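Local atomic coordinates of arabinan endo-1,5-alpha-l-arabinosidase A (Cellvibrio cellulosa, PDB entry 1GYH), a protein that hydrolyses alpha-1,5-linked arabinofuranosyl bonds of linear arabinan, releasing almost exclusively arabinotriose, and so takes part in breaking down the plant cell wall. Residues T13-F22 and V96-S104; F144-K155 and E168-R177. All coordinates share one frame; numbering follows the deposited sequence.

Contact 1: residues T13-F22 and V96-S104; sequences TREGDTWYLF and VNKTLNPAS
Leu-100 packs over one face of the Tyr-20 ring, its CB above the centre, 3.5 Å from the centroid and only 8° off the ring normal, a CH-pi contact. The two side chains run past each other in opposite directions, which brings the leucine's CD1 back toward the root of the tyrosine, 3.6 Å from Tyr-20 CD1. CG of Leu-100 stands anti to its own carbonyl carbon (chi1 -65°), and from there CD1 reaches between three neighbours: besides the tyrosine it meets Thr-13 CG2 at 3.5 Å, the two side chains crossing at about a right angle, and it touches the rim of Phe-22 near the ring plane, 4.0 Å from CZ. Beside this apolar patch Glu-15 stretches across as a straight arm, with chi1 and chi2 both close to 180°, and its carboxylate grips the loop with both oxygens. OE1 accepts from the backbone N of Leu-100 at 2.9 Å, while OE2 takes the hydroxyl OG1 of Thr-99 at 2.8 Å. Both donors come from the syn side and somewhat out of the carboxylate plane, so the two bonds together limit rotation of the group. Asn-97 at the end of its strand and Asn-101 in the loop each form an Asx turn, bonding through OD1 to the N of Thr-99 and Ala-103. Phe-76 of strand 75-82 adds to the packing against both Glu-15 and Leu-100. The contact is interblade packing of a beta-propeller: a beta hairpin closed by a type II' turn receives the loop after strand 90-97 of the next sheet.

Contact 2: residues F144-K155 and E168-R177; sequences FGSFWGGLKLFK and EWHSIAKLER
Trp-169 lays its indole along Phe-154, both side chains pointing the same way in an offset stack with planes 19° apart. Phe-154 CB is the bump pressed on the five-membered ring, a CH-pi contact 3.6 Å from its centroid. CG of Phe-154 sits between backbone N and carbonyl carbon (chi1 68°), turning the phenyl alongside the six-membered ring. Phe-144 closes the far end of the indole, rim to rim with planes at 87°, and Lys-152 CB packs beside CZ3 of the indole. The lysine then bends at chi2, and NZ donates to Ser-171 OG, 2.9 Å away.

Backbone bonds join the strands, Leu-151 N to Ala-173 O and Leu-153 with His-170 mutually; a beta bulge shifts the register between Leu-151 and Lys-152. Here Ile-172 fits beside the leucines, CG1 against Leu-151 CB and CG2 3.9 Å from Leu-153 CB, while Leu-151 CD1 rests on Ala-173 CB. Past the strands, Trp-148 and the Arg-177 guanidinium lie nearly parallel; water 2 joins Trp-148 O to Arg-177 NH1, which also bonds to Gln-185 O.

This is the outer strand pair of one propeller blade, 169-173 being an edge strand. Ile-116 of strand 110-118 packs against Phe-144 and Trp-169, whereas Ile-191 of strand 191-199 covers Leu-151 and Ala-173.

In the fold
From the N terminus, the chain first forms the hairpin of strands 11-15 and 18-23, then adds strands 29-33 and 38-44 to that sheet and builds most of a second one before 96-104 returns to the hairpin; contact 1 thus closes a long loop of 73 residues and ties two neighbouring sheets of the five-bladed propeller. Contact 2 opens later, spans only 12 intervening residues and lies within a single sheet, pairing its last two strands. The two contacts follow in series, neither nested nor crossed, on opposite sides of the chain's centre, about 31 Å apart between centres. Contact 2 lies nearer the probable substrate site, since its first segment includes Ser-146, which hydrogen-bonds to Glu-192, the likely proton donor.

Contact 1: residues T13-F22 and V96-S104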
loop_
_atom_site.group_PDB
_atom_site.type_symbol
_atom_site.label_atom_id
_atom_site.label_comp_id
_atom_site.label_asym_id
_atom_site.label_seq_id
_atom_site.Cartn_x
_atom_site.Cartn_y
_atom_site.Cartn_z
ATOM N N THR A 13 4.047 -6.093 9.753
ATOM C CA THR A 13 3.393 -6.274 11.047
ATOM C C THR A 13 4.256 -7.092 12.006
ATOM O O THR A 13 5.201 -7.741 11.595
ATOM C CB THR A 13 1.981 -6.868 10.854
ATOM O OG1 THR A 13 1.149 -6.428 11.921
ATOM C CG2 THR A 13 1.932 -8.407 10.854
ATOM N N ARG A 14 3.915 -7.092 13.280
ATOM C CA ARG A 14 4.651 -7.864 14.269
ATOM C C ARG A 14 3.691 -8.819 14.959
ATOM O O ARG A 14 2.595 -8.416 15.373
ATOM C CB ARG A 14 5.312 -6.943 15.320
ATOM C CG ARG A 14 6.145 -7.678 16.356
ATOM C CD ARG A 14 7.021 -6.844 17.360
ATOM N NE ARG A 14 8.299 -7.537 17.673
ATOM C CZ ARG A 14 9.227 -7.127 18.570
ATOM N NH1 ARG A 14 9.040 -6.039 19.296
ATOM N NH2 ARG A 14 10.348 -7.817 18.739
ATOM N N GLU A 15 4.113 -10.079 15.073
ATOM C CA GLU A 15 3.436 -11.083 15.884
ATOM C C GLU A 15 4.385 -11.574 16.947
ATOM O O GLU A 15 5.414 -12.194 16.643
ATOM C CB GLU A 15 2.999 -12.273 15.022
ATOM C CG GLU A 15 2.244 -13.374 15.796
ATOM C CD GLU A 15 1.845 -14.587 14.969
ATOM O OE1 GLU A 15 2.452 -14.870 13.911
ATOM O OE2 GLU A 15 0.888 -15.269 15.371
ATOM N N GLY A 16 4.040 -11.341 18.216
ATOM C CA GLY A 16 4.948 -11.672 19.304
ATOM C C GLY A 16 6.290 -10.971 19.109
ATOM O O GLY A 16 6.336 -9.753 18.968
ATOM N N ASP A 17 7.383 -11.729 19.078
ATOM C CA ASP A 17 8.709 -11.099 18.860
ATOM C C ASP A 17 9.243 -11.219 17.422
ATOM O O ASP A 17 10.438 -10.949 17.173
ATOM C CB ASP A 17 9.757 -11.624 19.826
ATOM C CG ASP A 17 10.099 -13.067 19.567
ATOM O OD1 ASP A 17 9.559 -13.665 18.612
ATOM O OD2 ASP A 17 10.889 -13.707 20.262
ATOM N N THR A 18 8.359 -11.573 16.485
ATOM C CA THR A 18 8.718 -11.693 15.070
ATOM C C THR A 18 8.030 -10.691 14.142
ATOM O O THR A 18 6.829 -10.497 14.202
ATOM C CB THR A 18 8.447 -13.142 14.592
ATOM O OG1 THR A 18 9.021 -14.076 15.513
ATOM C CG2 THR A 18 9.189 -13.414 13.255
ATOM N N TRP A 19 8.838 -10.030 13.320
ATOM C CA TRP A 19 8.402 -9.107 12.278
ATOM C C TRP A 19 8.148 -9.851 10.943
ATOM O O TRP A 19 8.899 -10.783 10.578
ATOM C CB TRP A 19 9.474 -8.038 12.053
ATOM C CG TRP A 19 9.842 -7.235 13.271
ATOM C CD1 TRP A 19 10.921 -7.434 14.107
ATOM C CD2 TRP A 19 9.171 -6.081 13.751
ATOM N NE1 TRP A 19 10.932 -6.474 15.097
ATOM C CE2 TRP A 19 9.883 -5.615 14.886
ATOM C CE3 TRP A 19 8.051 -5.370 13.326
ATOM C CZ2 TRP A 19 9.480 -4.518 15.621
ATOM C CZ3 TRP A 19 7.664 -4.261 14.049
ATOM C CH2 TRP A 19 8.369 -3.849 15.192
ATOM N N TYR A 20 7.110 -9.418 10.222
ATOM C CA TYR A 20 6.742 -10.029 8.937
ATOM C C TYR A 20 6.614 -8.939 7.903
ATOM O O TYR A 20 6.092 -7.829 8.200
ATOM C CB TYR A 20 5.455 -10.847 9.015
ATOM C CG TYR A 20 5.643 -12.101 9.814
ATOM C CD1 TYR A 20 5.517 -12.083 11.201
ATOM C CD2 TYR A 20 6.020 -13.306 9.212
ATOM C CE1 TYR A 20 5.718 -13.216 11.927
ATOM C CE2 TYR A 20 6.235 -14.451 9.951
ATOM C CZ TYR A 20 6.087 -14.411 11.303
ATOM O OH TYR A 20 6.304 -15.516 12.064
ATOM N N LEU A 21 7.088 -9.254 6.694
ATOM C CA LEU A 21 7.122 -8.322 5.586
ATOM C C LEU A 21 6.422 -8.978 4.366
ATOM O O LEU A 21 6.654 -10.159 4.043
ATOM C CB LEU A 21 8.560 -7.987 5.248
ATOM C CG LEU A 21 8.920 -7.300 3.908
ATOM C CD1 LEU A 21 8.473 -5.830 3.855
ATOM C CD2 LEU A 21 10.425 -7.383 3.677
ATOM N N PHE A 22 5.544 -8.219 3.745
ATOM C CA PHE A 22 4.714 -8.681 2.632
ATOM C C PHE A 22 5.002 -7.808 1.426
ATOM O O PHE A 22 5.002 -6.580 1.504
ATOM C CB PHE A 22 3.215 -8.629 2.954
ATOM C CG PHE A 22 2.819 -9.361 4.192
ATOM C CD1 PHE A 22 3.158 -8.865 5.466
ATOM C CD2 PHE A 22 2.122 -10.564 4.113
ATOM C CE1 PHE A 22 2.766 -9.544 6.614
ATOM C CE2 PHE A 22 1.770 -11.279 5.280
ATOM C CZ PHE A 22 2.092 -10.762 6.533
ATOM N N VAL A 96 -7.255 -14.802 5.123
ATOM C CA VAL A 96 -7.143 -14.716 6.587
ATOM C C VAL A 96 -6.423 -15.912 7.157
ATOM O O VAL A 96 -6.605 -17.028 6.689
ATOM C CB VAL A 96 -8.534 -14.601 7.200
ATOM C CG1 VAL A 96 -8.458 -14.289 8.707
ATOM C CG2 VAL A 96 -9.292 -13.493 6.513
ATOM N N ASN A 97 -5.594 -15.667 8.168
ATOM C CA ASN A 97 -4.849 -16.703 8.875
ATOM C C ASN A 97 -4.946 -16.433 10.404
ATOM O O ASN A 97 -5.063 -15.267 10.834
ATOM C CB ASN A 97 -3.389 -16.643 8.436
ATOM C CG ASN A 97 -2.653 -17.968 8.611
ATOM O OD1 ASN A 97 -2.936 -18.750 9.521
ATOM N ND2 ASN A 97 -1.682 -18.213 7.741
ATOM N N LYS A 98 -4.864 -17.495 11.186
ATOM C CA LYS A 98 -4.748 -17.412 12.652
ATOM C C LYS A 98 -3.361 -17.005 13.148
ATOM O O LYS A 98 -3.229 -16.506 14.265
ATOM C CB LYS A 98 -5.076 -18.760 13.299
ATOM C CG LYS A 98 -6.488 -19.333 13.063
ATOM C CD LYS A 98 -6.509 -20.836 13.412
ATOM C CE LYS A 98 -7.830 -21.588 13.210
ATOM N NZ LYS A 98 -7.737 -23.116 13.583
ATOM N N THR A 99 -2.328 -17.220 12.337
ATOM C CA THR A 99 -0.960 -16.908 12.727
ATOM C C THR A 99 -0.093 -16.658 11.501
ATOM O O THR A 99 -0.518 -16.929 10.393
ATOM C CB THR A 99 -0.398 -18.043 13.612
ATOM O OG1 THR A 99 0.923 -17.719 14.061
ATOM C CG2 THR A 99 -0.227 -19.325 12.827
ATOM N N LEU A 100 1.102 -16.115 11.697
ATOM C CA LEU A 100 2.033 -15.825 10.595
ATOM C C LEU A 100 3.255 -16.770 10.561
ATOM O O LEU A 100 4.026 -16.715 9.619
ATOM C CB LEU A 100 2.500 -14.368 10.660
ATOM C CG LEU A 100 1.398 -13.302 10.429
ATOM C CD1 LEU A 100 1.981 -11.900 10.355
ATOM C CD2 LEU A 100 0.545 -13.597 9.158
ATOM N N ASN A 101 3.428 -17.596 11.590
ATOM C CA ASN A 101 4.497 -18.599 11.655
ATOM C C ASN A 101 4.124 -19.874 10.864
ATOM O O ASN A 101 3.273 -20.631 11.259
ATOM C CB ASN A 101 4.796 -18.976 13.135
ATOM C CG ASN A 101 5.923 -19.975 13.287
ATOM O OD1 ASN A 101 6.525 -20.438 12.310
ATOM N ND2 ASN A 101 6.206 -20.346 14.541
ATOM N N PRO A 102 4.799 -20.137 9.769
ATOM C CA PRO A 102 4.456 -21.313 8.939
ATOM C C PRO A 102 4.690 -22.710 9.563
ATOM O O PRO A 102 4.124 -23.693 9.073
ATOM C CB PRO A 102 5.300 -21.082 7.660
ATOM C CG PRO A 102 6.484 -20.235 8.115
ATOM C CD PRO A 102 5.917 -19.343 9.218
ATOM N N ALA A 103 5.495 -22.796 10.628
ATOM C CA ALA A 103 5.703 -24.029 11.396
ATOM C C ALA A 103 4.568 -24.264 12.381
ATOM O O ALA A 103 4.412 -25.358 12.894
ATOM C CB ALA A 103 7.068 -23.984 12.155
ATOM N N SER A 104 3.732 -23.265 12.619
ATOM C CA SER A 104 2.646 -23.425 13.580
ATOM C C SER A 104 1.520 -24.386 13.135
ATOM O O SER A 104 1.087 -24.358 11.981
ATOM C CB SER A 104 2.060 -22.054 13.934
ATOM O OG SER A 104 0.880 -22.195 14.692
#

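Contact 2: residues F144-K155 and E168-R177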
loop_
_atom_site.group_PDB
_atom_site.type_symbol
_atom_site.label_atom_id
_atom_site.label_comp_id
_atom_site.label_asym_id
_atom_site.label_seq_id
_atom_site.Cartn_x
_atom_site.Cartn_y
_atom_site.Cartn_z
ATOM N N PHE A 144 -8.251 2.841 -1.250
ATOM C CA PHE A 144 -7.595 2.163 -2.369
ATOM C C PHE A 144 -7.562 3.077 -3.586
ATOM O O PHE A 144 -8.193 4.147 -3.603
ATOM C CB PHE A 144 -8.347 0.853 -2.734
ATOM C CG PHE A 144 -9.649 1.097 -3.500
ATOM C CD1 PHE A 144 -10.830 1.380 -2.816
ATOM C CD2 PHE A 144 -9.678 1.054 -4.900
ATOM C CE1 PHE A 144 -12.004 1.617 -3.492
ATOM C CE2 PHE A 144 -10.871 1.299 -5.596
ATOM C CZ PHE A 144 -12.023 1.572 -4.912
ATOM N N GLY A 145 -6.827 2.665 -4.610
ATOM C CA GLY A 145 -6.962 3.303 -5.909
ATOM C C GLY A 145 -5.666 3.575 -6.650
ATOM O O GLY A 145 -4.562 3.508 -6.072
ATOM N N SER A 146 -5.809 3.844 -7.947
ATOM C CA SER A 146 -4.662 4.106 -8.854
ATOM C C SER A 146 -5.185 4.638 -10.170
ATOM O O SER A 146 -5.998 3.970 -10.814
ATOM C CB SER A 146 -3.902 2.793 -9.121
ATOM O OG SER A 146 -2.824 2.971 -10.055
ATOM N N PHE A 147 -4.775 5.848 -10.540
ATOM C CA PHE A 147 -5.160 6.488 -11.792
ATOM C C PHE A 147 -6.702 6.625 -11.912
ATOM O O PHE A 147 -7.419 6.719 -10.914
ATOM C CB PHE A 147 -4.446 5.773 -13.006
ATOM C CG PHE A 147 -2.934 6.028 -13.111
ATOM C CD1 PHE A 147 -2.032 5.498 -12.188
ATOM C CD2 PHE A 147 -2.416 6.763 -14.145
ATOM C CE1 PHE A 147 -0.683 5.729 -12.292
ATOM C CE2 PHE A 147 -1.014 7.002 -14.261
ATOM C CZ PHE A 147 -0.165 6.481 -13.363
ATOM N N TRP A 148 -7.235 6.654 -13.136
ATOM C CA TRP A 148 -8.661 6.929 -13.329
ATOM C C TRP A 148 -9.103 8.139 -12.468
ATOM O O TRP A 148 -8.439 9.189 -12.524
ATOM C CB TRP A 148 -9.469 5.628 -13.115
ATOM C CG TRP A 148 -9.342 4.680 -14.344
ATOM C CD1 TRP A 148 -10.214 4.587 -15.430
ATOM C CD2 TRP A 148 -8.270 3.766 -14.621
ATOM N NE1 TRP A 148 -9.749 3.647 -16.322
ATOM C CE2 TRP A 148 -8.558 3.134 -15.867
ATOM C CE3 TRP A 148 -7.097 3.403 -13.948
ATOM C CZ2 TRP A 148 -7.712 2.173 -16.435
ATOM C CZ3 TRP A 148 -6.243 2.438 -14.521
ATOM C CH2 TRP A 148 -6.569 1.835 -15.761
ATOM N N GLY A 149 -10.211 8.020 -11.746
ATOM C CA GLY A 149 -10.791 9.105 -10.943
ATOM C C GLY A 149 -10.262 9.189 -9.497
ATOM O O GLY A 149 -10.900 9.813 -8.615
ATOM N N GLY A 150 -9.115 8.561 -9.261
ATOM C CA GLY A 150 -8.335 8.695 -8.041
ATOM C C GLY A 150 -8.588 7.714 -6.892
ATOM O O GLY A 150 -8.933 6.546 -7.093
ATOM N N LEU A 151 -8.445 8.238 -5.663
ATOM C CA LEU A 151 -8.387 7.416 -4.464
ATOM C C LEU A 151 -9.690 7.519 -3.689
ATOM O O LEU A 151 -10.254 8.596 -3.539
ATOM C CB LEU A 151 -7.179 7.800 -3.611
ATOM C CG LEU A 151 -5.858 8.031 -4.315
ATOM C CD1 LEU A 151 -4.714 8.287 -3.328
ATOM C CD2 LEU A 151 -5.500 6.811 -5.250
ATOM N N LYS A 152 -10.169 6.376 -3.221
ATOM C CA LYS A 152 -11.460 6.251 -2.578
ATOM C C LYS A 152 -11.359 5.592 -1.206
ATOM O O LYS A 152 -10.407 4.874 -0.904
ATOM C CB LYS A 152 -12.433 5.377 -3.403
ATOM C CG LYS A 152 -12.702 5.790 -4.870
ATOM C CD LYS A 152 -13.620 6.942 -4.974
ATOM C CE LYS A 152 -14.106 7.222 -6.436
ATOM N NZ LYS A 152 -14.847 8.520 -6.453
ATOM N N LEU A 153 -12.379 5.837 -0.398
ATOM C CA LEU A 153 -12.509 5.289 0.938
ATOM C C LEU A 153 -13.903 4.766 1.127
ATOM O O LEU A 153 -14.852 5.473 0.848
ATOM C CB LEU A 153 -12.251 6.408 1.984
ATOM C CG LEU A 153 -12.229 5.981 3.442
ATOM C CD1 LEU A 153 -10.865 5.381 3.804
ATOM C CD2 LEU A 153 -12.633 7.154 4.429
ATOM N N PHE A 154 -14.076 3.544 1.615
ATOM C CA PHE A 154 -15.414 3.049 1.881
ATOM C C PHE A 154 -15.466 2.263 3.156
ATOM O O PHE A 154 -14.468 1.709 3.590
ATOM C CB PHE A 154 -16.038 2.208 0.709
ATOM C CG PHE A 154 -15.369 0.882 0.471
ATOM C CD1 PHE A 154 -14.266 0.801 -0.373
ATOM C CD2 PHE A 154 -15.839 -0.281 1.061
ATOM C CE1 PHE A 154 -13.609 -0.380 -0.574
ATOM C CE2 PHE A 154 -15.177 -1.516 0.828
ATOM C CZ PHE A 154 -14.062 -1.545 0.008
ATOM N N LYS A 155 -16.653 2.219 3.741
ATOM C CA LYS A 155 -16.843 1.501 5.003
ATOM C C LYS A 155 -16.958 -0.033 4.842
ATOM O O LYS A 155 -17.709 -0.547 3.976
ATOM C CB LYS A 155 -18.036 2.075 5.748
ATOM C CG LYS A 155 -18.129 1.613 7.220
ATOM C CD LYS A 155 -19.002 2.619 8.036
ATOM C CE LYS A 155 -20.407 2.254 8.120
ATOM N NZ LYS A 155 -21.219 3.351 8.892
ATOM N N GLU A 168 -21.236 3.210 2.102
ATOM C CA GLU A 168 -20.781 4.587 2.316
ATOM C C GLU A 168 -19.391 4.806 1.766
ATOM O O GLU A 168 -18.407 4.181 2.222
ATOM C CB GLU A 168 -20.771 4.944 3.828
ATOM C CG GLU A 168 -20.582 6.439 4.106
ATOM C CD GLU A 168 -20.493 6.810 5.595
ATOM O OE1 GLU A 168 -21.095 6.073 6.431
ATOM O OE2 GLU A 168 -19.815 7.846 5.897
ATOM N N TRP A 169 -19.297 5.741 0.817
ATOM C CA TRP A 169 -18.076 6.034 0.103
ATOM C C TRP A 169 -17.704 7.493 0.203
ATOM O O TRP A 169 -18.574 8.340 0.272
ATOM C CB TRP A 169 -18.295 5.739 -1.412
ATOM C CG TRP A 169 -18.286 4.248 -1.728
ATOM C CD1 TRP A 169 -19.166 3.315 -1.266
ATOM C CD2 TRP A 169 -17.328 3.522 -2.540
ATOM N NE1 TRP A 169 -18.835 2.076 -1.757
ATOM C CE2 TRP A 169 -17.707 2.171 -2.521
ATOM C CE3 TRP A 169 -16.191 3.882 -3.267
ATOM C CZ2 TRP A 169 -16.996 1.169 -3.207
ATOM C CZ3 TRP A 169 -15.494 2.882 -3.980
ATOM C CH2 TRP A 169 -15.896 1.558 -3.933
ATOM N N HIS A 170 -16.416 7.760 0.090
ATOM C CA HIS A 170 -15.849 9.097 0.030
ATOM C C HIS A 170 -14.636 9.168 -0.897
ATOM O O HIS A 170 -13.707 8.330 -0.830
ATOM C CB HIS A 170 -15.405 9.599 1.466
ATOM C CG HIS A 170 -16.508 9.555 2.477
ATOM N ND1 HIS A 170 -17.425 10.579 2.623
ATOM C CD2 HIS A 170 -16.888 8.583 3.337
ATOM C CE1 HIS A 170 -18.328 10.230 3.521
ATOM N NE2 HIS A 170 -18.008 9.036 3.990
ATOM N N SER A 171 -14.592 10.191 -1.736
ATOM C CA SER A 171 -13.367 10.495 -2.464
ATOM C C SER A 171 -12.372 11.187 -1.514
ATOM O O SER A 171 -12.782 12.049 -0.734
ATOM C CB SER A 171 -13.649 11.409 -3.660
ATOM O OG SER A 171 -14.547 10.770 -4.583
ATOM N N ILE A 172 -11.104 10.823 -1.572
ATOM C CA ILE A 172 -10.084 11.387 -0.675
ATOM C C ILE A 172 -8.930 12.085 -1.394
ATOM O O ILE A 172 -8.344 13.009 -0.849
ATOM C CB ILE A 172 -9.592 10.338 0.400
ATOM C CG1 ILE A 172 -8.933 9.088 -0.238
ATOM C CG2 ILE A 172 -10.770 9.981 1.354
ATOM C CD1 ILE A 172 -8.307 8.047 0.737
ATOM N N ALA A 173 -8.587 11.671 -2.633
ATOM C CA ALA A 173 -7.576 12.378 -3.401
ATOM C C ALA A 173 -7.807 12.134 -4.889
ATOM O O ALA A 173 -8.190 11.041 -5.260
ATOM C CB ALA A 173 -6.182 11.946 -3.035
ATOM N N LYS A 174 -7.497 13.138 -5.698
ATOM C CA LYS A 174 -7.765 13.110 -7.152
ATOM C C LYS A 174 -6.813 14.038 -7.875
ATOM O O LYS A 174 -6.372 15.066 -7.314
ATOM C CB LYS A 174 -9.209 13.591 -7.454
ATOM C CG LYS A 174 -10.380 12.790 -6.890
ATOM C CD LYS A 174 -11.690 13.454 -7.372
ATOM C CE LYS A 174 -12.831 13.507 -6.414
ATOM N NZ LYS A 174 -13.959 14.409 -6.937
ATOM N N LEU A 175 -6.488 13.699 -9.133
ATOM C CA LEU A 175 -5.868 14.629 -10.058
ATOM C C LEU A 175 -6.760 14.761 -11.326
ATOM O O LEU A 175 -7.711 13.997 -11.497
ATOM C CB LEU A 175 -4.480 14.183 -10.430
ATOM C CG LEU A 175 -3.452 14.136 -9.290
ATOM C CD1 LEU A 175 -2.171 13.392 -9.699
ATOM C CD2 LEU A 175 -3.123 15.568 -8.889
ATOM N N GLU A 176 -6.461 15.758 -12.165
ATOM C CA GLU A 176 -7.395 16.198 -13.218
ATOM C C GLU A 176 -7.643 15.053 -14.221
ATOM O O GLU A 176 -6.728 14.307 -14.533
ATOM C CB GLU A 176 -6.863 17.428 -13.949
ATOM C CG GLU A 176 -7.803 18.036 -15.005
ATOM C CD GLU A 176 -9.133 18.481 -14.434
ATOM O OE1 GLU A 176 -9.192 19.613 -13.891
ATOM O OE2 GLU A 176 -10.120 17.704 -14.520
ATOM N N ARG A 177 -8.893 14.948 -14.660
ATOM C CA ARG A 177 -9.365 14.057 -15.747
ATOM C C ARG A 177 -10.743 14.495 -16.210
ATOM O O ARG A 177 -11.662 14.735 -15.396
ATOM C CB ARG A 177 -9.447 12.602 -15.256
ATOM C CG ARG A 177 -9.893 11.590 -16.366
ATOM C CD ARG A 177 -10.572 10.324 -15.836
ATOM N NE ARG A 177 -10.935 9.352 -16.884
ATOM C CZ ARG A 177 -10.194 8.295 -17.256
ATOM N NH1 ARG A 177 -9.010 8.044 -16.719
ATOM N NH2 ARG A 177 -10.639 7.491 -18.211
HETATM O O HOH W 1 -8.121 11.390 -10.563
HETATM O O HOH W 2 -7.186 9.613 -14.940
HETATM O O HOH W 3 -19.819 0.576 2.499
HETATM O O HOH W 4 -22.540 4.123 6.835
#